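Local structure of Lmo0135 protein (5ISU) at residues 256-267 with 390-401. The protein is the substrate-binding protein CtaP of an ABC transporter in Listeria monocytogenes and probably takes part in peptide uptake. Numbering follows the deposited sequence.
Sequences NRLSYATFNENQ and NADYSIALNGYI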
ATOM      1  N   ASN A 256      -4.495  -4.338  -3.985  1.00 40.72           N
ATOM      2  CA  ASN A 256      -5.237  -3.355  -3.189  1.00 41.38           C
ATOM      3  C   ASN A 256      -4.899  -1.934  -3.618  1.00 41.72           C
ATOM      4  O   ASN A 256      -4.887  -1.016  -2.809  1.00 44.75           O
ATOM      5  CB  ASN A 256      -5.008  -3.552  -1.689  1.00 41.82           C
ATOM      6  CG  ASN A 256      -5.549  -4.871  -1.179  1.00 42.27           C
ATOM      7  OD1 ASN A 256      -6.436  -5.471  -1.765  1.00 44.51           O
ATOM      8  ND2 ASN A 256      -5.033  -5.305  -0.065  1.00 48.66           N
ATOM      9  N   ARG A 257      -4.607  -1.765  -4.903  1.00 41.09           N
ATOM     10  CA  ARG A 257      -4.297  -0.462  -5.425  1.00 42.07           C
ATOM     11  C   ARG A 257      -5.485   0.102  -6.199  1.00 40.22           C
ATOM     12  O   ARG A 257      -6.092  -0.602  -7.012  1.00 39.58           O
ATOM     13  CB  ARG A 257      -3.085  -0.524  -6.342  1.00 44.89           C
ATOM     14  CG  ARG A 257      -2.730   0.819  -6.967  1.00 49.16           C
ATOM     15  CD  ARG A 257      -1.455   0.748  -7.780  1.00 56.54           C
ATOM     16  NE  ARG A 257      -1.088   2.052  -8.364  1.00 61.15           N
ATOM     17  CZ  ARG A 257      -1.574   2.555  -9.505  1.00 61.27           C
ATOM     18  NH1 ARG A 257      -1.150   3.745  -9.936  1.00 62.83           N
ATOM     19  NH2 ARG A 257      -2.487   1.896 -10.222  1.00 58.22           N
ATOM     20  N   LEU A 258      -5.835   1.350  -5.902  1.00 35.68           N
ATOM     21  CA  LEU A 258      -6.829   2.063  -6.670  1.00 35.51           C
ATOM     22  C   LEU A 258      -6.089   2.969  -7.666  1.00 34.64           C
ATOM     23  O   LEU A 258      -5.202   3.714  -7.284  1.00 37.91           O
ATOM     24  CB  LEU A 258      -7.729   2.943  -5.790  1.00 35.06           C
ATOM     25  CG  LEU A 258      -8.590   3.918  -6.608  1.00 34.52           C
ATOM     26  CD1 LEU A 258      -9.636   3.201  -7.460  1.00 32.09           C
ATOM     27  CD2 LEU A 258      -9.253   4.982  -5.747  1.00 36.24           C
ATOM     28  N   SER A 259      -6.449   2.871  -8.936  1.00 34.83           N
ATOM     29  CA  SER A 259      -5.944   3.749  -9.998  1.00 35.06           C
ATOM     30  C   SER A 259      -7.080   4.738 -10.181  1.00 35.10           C
ATOM     31  O   SER A 259      -8.236   4.312 -10.327  1.00 32.48           O
ATOM     32  CB  SER A 259      -5.732   2.969 -11.286  1.00 35.92           C
ATOM     33  OG  SER A 259      -5.421   3.828 -12.378  1.00 37.25           O
ATOM     34  N   TYR A 260      -6.777   6.039 -10.125  1.00 35.68           N
ATOM     35  CA  TYR A 260      -7.807   7.053 -10.252  1.00 36.34           C
ATOM     36  C   TYR A 260      -7.321   8.357 -10.847  1.00 39.03           C
ATOM     37  O   TYR A 260      -6.131   8.595 -10.953  1.00 40.37           O
ATOM     38  CB  TYR A 260      -8.408   7.335  -8.882  1.00 36.29           C
ATOM     39  CG  TYR A 260      -7.494   8.023  -7.900  1.00 35.55           C
ATOM     40  CD1 TYR A 260      -6.457   7.335  -7.282  1.00 37.74           C
ATOM     41  CD2 TYR A 260      -7.661   9.354  -7.585  1.00 40.50           C
ATOM     42  CE1 TYR A 260      -5.610   7.951  -6.384  1.00 39.36           C
ATOM     43  CE2 TYR A 260      -6.833   9.992  -6.661  1.00 41.34           C
ATOM     44  CZ  TYR A 260      -5.807   9.287  -6.065  1.00 42.21           C
ATOM     45  OH  TYR A 260      -4.974   9.905  -5.163  1.00 45.97           O
ATOM     46  N   ALA A 261      -8.275   9.197 -11.233  1.00 41.35           N
ATOM     47  CA  ALA A 261      -8.004  10.534 -11.732  1.00 43.48           C
ATOM     48  C   ALA A 261      -8.557  11.533 -10.724  1.00 44.07           C
ATOM     49  O   ALA A 261      -9.624  11.330 -10.194  1.00 43.95           O
ATOM     50  CB  ALA A 261      -8.669  10.730 -13.068  1.00 45.54           C
ATOM     51  N   THR A 262      -7.823  12.604 -10.464  1.00 46.55           N
ATOM     52  CA  THR A 262      -8.252  13.653  -9.540  1.00 47.95           C
ATOM     53  C   THR A 262      -8.667  14.870 -10.334  1.00 46.03           C
ATOM     54  O   THR A 262      -8.073  15.146 -11.356  1.00 46.08           O
ATOM     55  CB  THR A 262      -7.079  14.154  -8.686  1.00 52.06           C
ATOM     56  OG1 THR A 262      -6.147  14.843  -9.532  1.00 60.02           O
ATOM     57  CG2 THR A 262      -6.360  13.024  -7.986  1.00 51.72           C
ATOM     58  N   PHE A 263      -9.654  15.621  -9.855  1.00 46.59           N
ATOM     59  CA  PHE A 263     -10.070  16.877 -10.521  1.00 47.33           C
ATOM     60  C   PHE A 263      -9.595  18.011  -9.625  1.00 48.10           C
ATOM     61  O   PHE A 263     -10.032  18.103  -8.479  1.00 45.52           O
ATOM     62  CB  PHE A 263     -11.580  16.945 -10.731  1.00 47.82           C
ATOM     63  CG  PHE A 263     -12.123  15.848 -11.623  1.00 45.86           C
ATOM     64  CD1 PHE A 263     -11.798  15.807 -12.966  1.00 46.61           C
ATOM     65  CD2 PHE A 263     -13.010  14.902 -11.128  1.00 45.08           C
ATOM     66  CE1 PHE A 263     -12.298  14.810 -13.789  1.00 46.44           C
ATOM     67  CE2 PHE A 263     -13.524  13.911 -11.948  1.00 43.34           C
ATOM     68  CZ  PHE A 263     -13.165  13.867 -13.280  1.00 44.99           C
ATOM     69  N   ASN A 264      -8.680  18.844 -10.134  1.00 49.94           N
ATOM     70  CA  ASN A 264      -8.088  19.935  -9.333  1.00 53.86           C
ATOM     71  C   ASN A 264      -9.036  21.115  -9.137  1.00 56.06           C
ATOM     72  O   ASN A 264      -9.144  21.986 -10.006  1.00 57.92           O
ATOM     73  CB  ASN A 264      -6.793  20.436  -9.981  1.00 56.32           C
ATOM     74  CG  ASN A 264      -5.969  21.332  -9.053  1.00 58.81           C
ATOM     75  OD1 ASN A 264      -6.417  21.724  -7.977  1.00 59.25           O
ATOM     76  ND2 ASN A 264      -4.744  21.635  -9.462  1.00 61.07           N
ATOM     77  N   GLU A 265      -9.687  21.170  -7.977  1.00 56.53           N
ATOM     78  CA  GLU A 265     -10.619  22.259  -7.689  1.00 60.68           C
ATOM     79  C   GLU A 265      -9.968  23.645  -7.498  1.00 62.96           C
ATOM     80  O   GLU A 265     -10.679  24.621  -7.298  1.00 66.76           O
ATOM     81  CB  GLU A 265     -11.538  21.904  -6.523  1.00 62.49           C
ATOM     82  CG  GLU A 265     -12.373  20.672  -6.833  1.00 61.11           C
ATOM     83  CD  GLU A 265     -13.434  20.362  -5.789  1.00 63.30           C
ATOM     84  OE1 GLU A 265     -13.908  21.290  -5.102  1.00 63.92           O
ATOM     85  OE2 GLU A 265     -13.834  19.176  -5.698  1.00 63.80           O
ATOM     86  N   ASN A 266      -8.635  23.729  -7.535  1.00 63.71           N
ATOM     87  CA  ASN A 266      -7.969  25.045  -7.496  1.00 68.51           C
ATOM     88  C   ASN A 266      -8.186  25.771  -8.845  1.00 69.75           C
ATOM     89  O   ASN A 266      -8.076  26.996  -8.911  1.00 70.47           O
ATOM     90  CB  ASN A 266      -6.477  24.947  -7.153  1.00 70.50           C
ATOM     91  CG  ASN A 266      -6.227  24.611  -5.687  1.00 72.93           C
ATOM     92  OD1 ASN A 266      -7.129  24.714  -4.841  1.00 73.06           O
ATOM     93  ND2 ASN A 266      -4.985  24.238  -5.372  1.00 74.98           N
ATOM     94  N   GLN A 267      -8.478  25.010  -9.911  1.00 66.07           N
ATOM     95  CA  GLN A 267      -8.820  25.612 -11.201  1.00 68.66           C
ATOM     96  C   GLN A 267     -10.298  25.962 -11.079  1.00 68.31           C
ATOM     97  O   GLN A 267     -11.105  25.090 -10.799  1.00 64.38           O
ATOM     98  CB  GLN A 267      -8.584  24.666 -12.391  1.00 68.09           C
ATOM     99  CG  GLN A 267      -7.113  24.388 -12.685  1.00 68.40           C
ATOM    100  CD  GLN A 267      -6.878  23.869 -14.100  1.00 69.30           C
ATOM    101  OE1 GLN A 267      -7.815  23.482 -14.799  1.00 69.93           O
ATOM    102  NE2 GLN A 267      -5.619  23.872 -14.531  1.00 70.91           N
ATOM    103  N   ASN A 390      -1.101  24.598  -5.934  1.00 78.33           N
ATOM    104  CA  ASN A 390      -0.897  24.486  -7.386  1.00 78.89           C
ATOM    105  C   ASN A 390      -2.193  24.303  -8.176  1.00 76.41           C
ATOM    106  O   ASN A 390      -3.047  23.489  -7.816  1.00 72.55           O
ATOM    107  CB  ASN A 390       0.082  23.343  -7.682  1.00 78.39           C
ATOM    108  CG  ASN A 390       0.530  23.306  -9.140  1.00 80.83           C
ATOM    109  OD1 ASN A 390      -0.278  23.089 -10.053  1.00 81.81           O
ATOM    110  ND2 ASN A 390       1.835  23.467  -9.364  1.00 81.78           N
ATOM    111  N   ALA A 391      -2.310  25.075  -9.260  1.00 78.37           N
ATOM    112  CA  ALA A 391      -3.465  25.040 -10.168  1.00 75.78           C
ATOM    113  C   ALA A 391      -3.029  24.867 -11.635  1.00 75.84           C
ATOM    114  O   ALA A 391      -3.752  25.267 -12.555  1.00 76.17           O
ATOM    115  CB  ALA A 391      -4.293  26.307 -10.013  1.00 77.68           C
ATOM    116  N   ASP A 392      -1.852  24.279 -11.851  1.00 75.01           N
ATOM    117  CA  ASP A 392      -1.364  24.027 -13.212  1.00 76.74           C
ATOM    118  C   ASP A 392      -2.108  22.867 -13.847  1.00 71.32           C
ATOM    119  O   ASP A 392      -2.462  22.920 -15.021  1.00 73.49           O
ATOM    120  CB  ASP A 392       0.127  23.690 -13.212  1.00 79.08           C
ATOM    121  CG  ASP A 392       0.988  24.821 -12.705  1.00 83.70           C
ATOM    122  OD1 ASP A 392       0.500  25.972 -12.567  1.00 84.03           O
ATOM    123  OD2 ASP A 392       2.179  24.552 -12.460  1.00 88.22           O
ATOM    124  N   TYR A 393      -2.350  21.827 -13.055  1.00 67.23           N
ATOM    125  CA  TYR A 393      -3.013  20.622 -13.548  1.00 64.57           C
ATOM    126  C   TYR A 393      -4.522  20.680 -13.366  1.00 62.50           C
ATOM    127  O   TYR A 393      -5.016  21.091 -12.327  1.00 60.88           O
ATOM    128  CB  TYR A 393      -2.442  19.356 -12.864  1.00 62.17           C
ATOM    129  CG  TYR A 393      -2.699  19.208 -11.351  1.00 60.70           C
ATOM    130  CD1 TYR A 393      -1.859  19.818 -10.415  1.00 62.55           C
ATOM    131  CD2 TYR A 393      -3.741  18.414 -10.869  1.00 58.68           C
ATOM    132  CE1 TYR A 393      -2.067  19.678  -9.050  1.00 60.62           C
ATOM    133  CE2 TYR A 393      -3.950  18.256  -9.503  1.00 57.94           C
ATOM    134  CZ  TYR A 393      -3.110  18.902  -8.598  1.00 59.48           C
ATOM    135  OH  TYR A 393      -3.297  18.772  -7.238  1.00 57.35           O
ATOM    136  N   SER A 394      -5.250  20.283 -14.400  1.00 62.02           N
ATOM    137  CA  SER A 394      -6.698  20.205 -14.311  1.00 60.66           C
ATOM    138  C   SER A 394      -6.991  18.819 -13.751  1.00 56.90           C
ATOM    139  O   SER A 394      -7.837  18.640 -12.878  1.00 56.77           O
ATOM    140  CB  SER A 394      -7.343  20.359 -15.688  1.00 61.43           C
ATOM    141  OG  SER A 394      -6.775  21.444 -16.398  1.00 63.91           O
ATOM    142  N   ILE A 395      -6.258  17.840 -14.265  1.00 56.06           N
ATOM    143  CA  ILE A 395      -6.419  16.447 -13.869  1.00 53.84           C
ATOM    144  C   ILE A 395      -5.051  15.823 -13.654  1.00 54.21           C
ATOM    145  O   ILE A 395      -4.095  16.139 -14.379  1.00 56.02           O
ATOM    146  CB  ILE A 395      -7.149  15.649 -14.976  1.00 53.13           C
ATOM    147  CG1 ILE A 395      -8.524  16.267 -15.259  1.00 53.27           C
ATOM    148  CG2 ILE A 395      -7.283  14.174 -14.590  1.00 51.87           C
ATOM    149  CD1 ILE A 395      -9.242  15.655 -16.442  1.00 53.99           C
ATOM    150  N   ALA A 396      -4.963  14.959 -12.646  1.00 52.49           N
ATOM    151  CA  ALA A 396      -3.752  14.217 -12.346  1.00 52.16           C
ATOM    152  C   ALA A 396      -4.099  12.733 -12.132  1.00 51.34           C
ATOM    153  O   ALA A 396      -5.050  12.396 -11.424  1.00 50.64           O
ATOM    154  CB  ALA A 396      -3.072  14.786 -11.124  1.00 53.95           C
ATOM    155  N   LEU A 397      -3.348  11.858 -12.780  1.00 50.27           N
ATOM    156  CA  LEU A 397      -3.542  10.426 -12.629  1.00 50.99           C
ATOM    157  C   LEU A 397      -2.719   9.982 -11.446  1.00 51.19           C
ATOM    158  O   LEU A 397      -1.555  10.357 -11.323  1.00 51.86           O
ATOM    159  CB  LEU A 397      -3.110   9.679 -13.884  1.00 49.35           C
ATOM    160  CG  LEU A 397      -3.854  10.137 -15.128  1.00 50.23           C
ATOM    161  CD1 LEU A 397      -3.339   9.408 -16.352  1.00 51.84           C
ATOM    162  CD2 LEU A 397      -5.359   9.936 -14.957  1.00 49.96           C
ATOM    163  N   ASN A 398      -3.315   9.181 -10.572  1.00 50.62           N
ATOM    164  CA  ASN A 398      -2.593   8.730  -9.396  1.00 50.91           C
ATOM    165  C   ASN A 398      -3.087   7.364  -8.951  1.00 46.64           C
ATOM    166  O   ASN A 398      -3.968   6.750  -9.584  1.00 41.83           O
ATOM    167  CB  ASN A 398      -2.795   9.763  -8.282  1.00 56.39           C
ATOM    168  CG  ASN A 398      -1.552   9.969  -7.432  1.00 62.45           C
ATOM    169  OD1 ASN A 398      -0.688   9.084  -7.292  1.00 62.43           O
ATOM    170  ND2 ASN A 398      -1.444  11.161  -6.877  1.00 66.77           N
ATOM    171  N   GLY A 399      -2.514   6.891  -7.855  1.00 45.26           N
ATOM    172  CA  GLY A 399      -2.909   5.615  -7.289  1.00 43.73           C
ATOM    173  C   GLY A 399      -2.494   5.493  -5.855  1.00 42.30           C
ATOM    174  O   GLY A 399      -1.642   6.230  -5.406  1.00 46.03           O
ATOM    175  N   TYR A 400      -3.146   4.604  -5.120  1.00 41.63           N
ATOM    176  CA  TYR A 400      -2.772   4.347  -3.740  1.00 41.46           C
ATOM    177  C   TYR A 400      -3.128   2.966  -3.234  1.00 41.62           C
ATOM    178  O   TYR A 400      -4.041   2.314  -3.737  1.00 40.94           O
ATOM    179  CB  TYR A 400      -3.336   5.397  -2.775  1.00 42.81           C
ATOM    180  CG  TYR A 400      -4.855   5.684  -2.810  1.00 41.33           C
ATOM    181  CD1 TYR A 400      -5.817   4.694  -2.569  1.00 40.53           C
ATOM    182  CD2 TYR A 400      -5.310   6.978  -2.981  1.00 42.11           C
ATOM    183  CE1 TYR A 400      -7.184   4.993  -2.583  1.00 38.40           C
ATOM    184  CE2 TYR A 400      -6.663   7.280  -2.983  1.00 41.42           C
ATOM    185  CZ  TYR A 400      -7.591   6.296  -2.773  1.00 38.95           C
ATOM    186  OH  TYR A 400      -8.914   6.664  -2.773  1.00 38.65           O
ATOM    187  N   ILE A 401      -2.377   2.546  -2.223  1.00 42.96           N
ATOM    188  CA  ILE A 401      -2.563   1.295  -1.504  1.00 44.09           C
ATOM    189  C   ILE A 401      -2.635   1.770  -0.045  1.00 47.89           C
ATOM    190  O   ILE A 401      -1.594   2.023   0.579  1.00 51.41           O
ATOM    191  CB  ILE A 401      -1.366   0.361  -1.728  1.00 44.43           C
ATOM    192  CG1 ILE A 401      -1.158   0.100  -3.234  1.00 43.98           C
ATOM    193  CG2 ILE A 401      -1.556  -0.940  -0.963  1.00 44.70           C
ATOM    194  CD1 ILE A 401       0.156  -0.583  -3.566  1.00 43.20           C
TER
HETATM  195  O   HOH W   1      -2.529   8.870  -4.506  1.00 55.66           O
HETATM  196  O   HOH W   2      -5.029  23.922 -17.260  1.00 56.35           O
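An antiparallel strand pair in a mixed sheet of this family 5 solute-binding protein joins 256-263 to 395-400, and the N264-Q267 turn, rich in side-chain amides, carries the contact on against the loop 390-394. The axes of the segments 256-263 and 395-400 come within 4.7 Å, with their directions 153° apart. Strand 395-400 lies between 248-263 and 341-347, antiparallel to the first and parallel to the second. L258-Y400, Y260-N398 and T262-A396 are the hydrogen-bonded pairs; Y260 N to N398 O, at 2.9 Å, is nearly straight (N-H...O 174°), whereas A396 N to T262 O is weak. OG1 of T262, set between its backbone N and carbonyl carbon, lies beside the partner strand and donates, in the carbonyl plane, to a lone pair of A396 O, which also accepts from T262 N. On the same face, the rings of Y260 and Y400 meet obliquely, centroids 5.0 Å apart, and L258 CD2 packs 3.7 Å from Y400 CZ. The Y400 hydroxyl bonds to F305 O and Y413 OH, while a water links Y260 OH to G399 O. On the other face A261 CB touches I395 CG2 and L397 CD2. Beyond the strands, the type I turn includes an Asx turn, N266 N donating to N264 OD1, which also accepts from N423 ND2. N264 ND2 and N266 ND2 both donate to N390 O, from opposite faces of its plane; N266 ND2 also bonds to R388 O. The Q267 amide is used at both ends: OE1 accepts from S394 OG at 2.8 Å, and NE2 donates to A391 O at 3.1 Å and to a water that also bonds S394 OG. With CG anti to the backbone N (chi1 -167°), N264 carries ND2 over the Y393 ring centre, 3.2 Å above its plane, where its bonds to N390 O and, at 2.9 Å, to Y393 O together hold it.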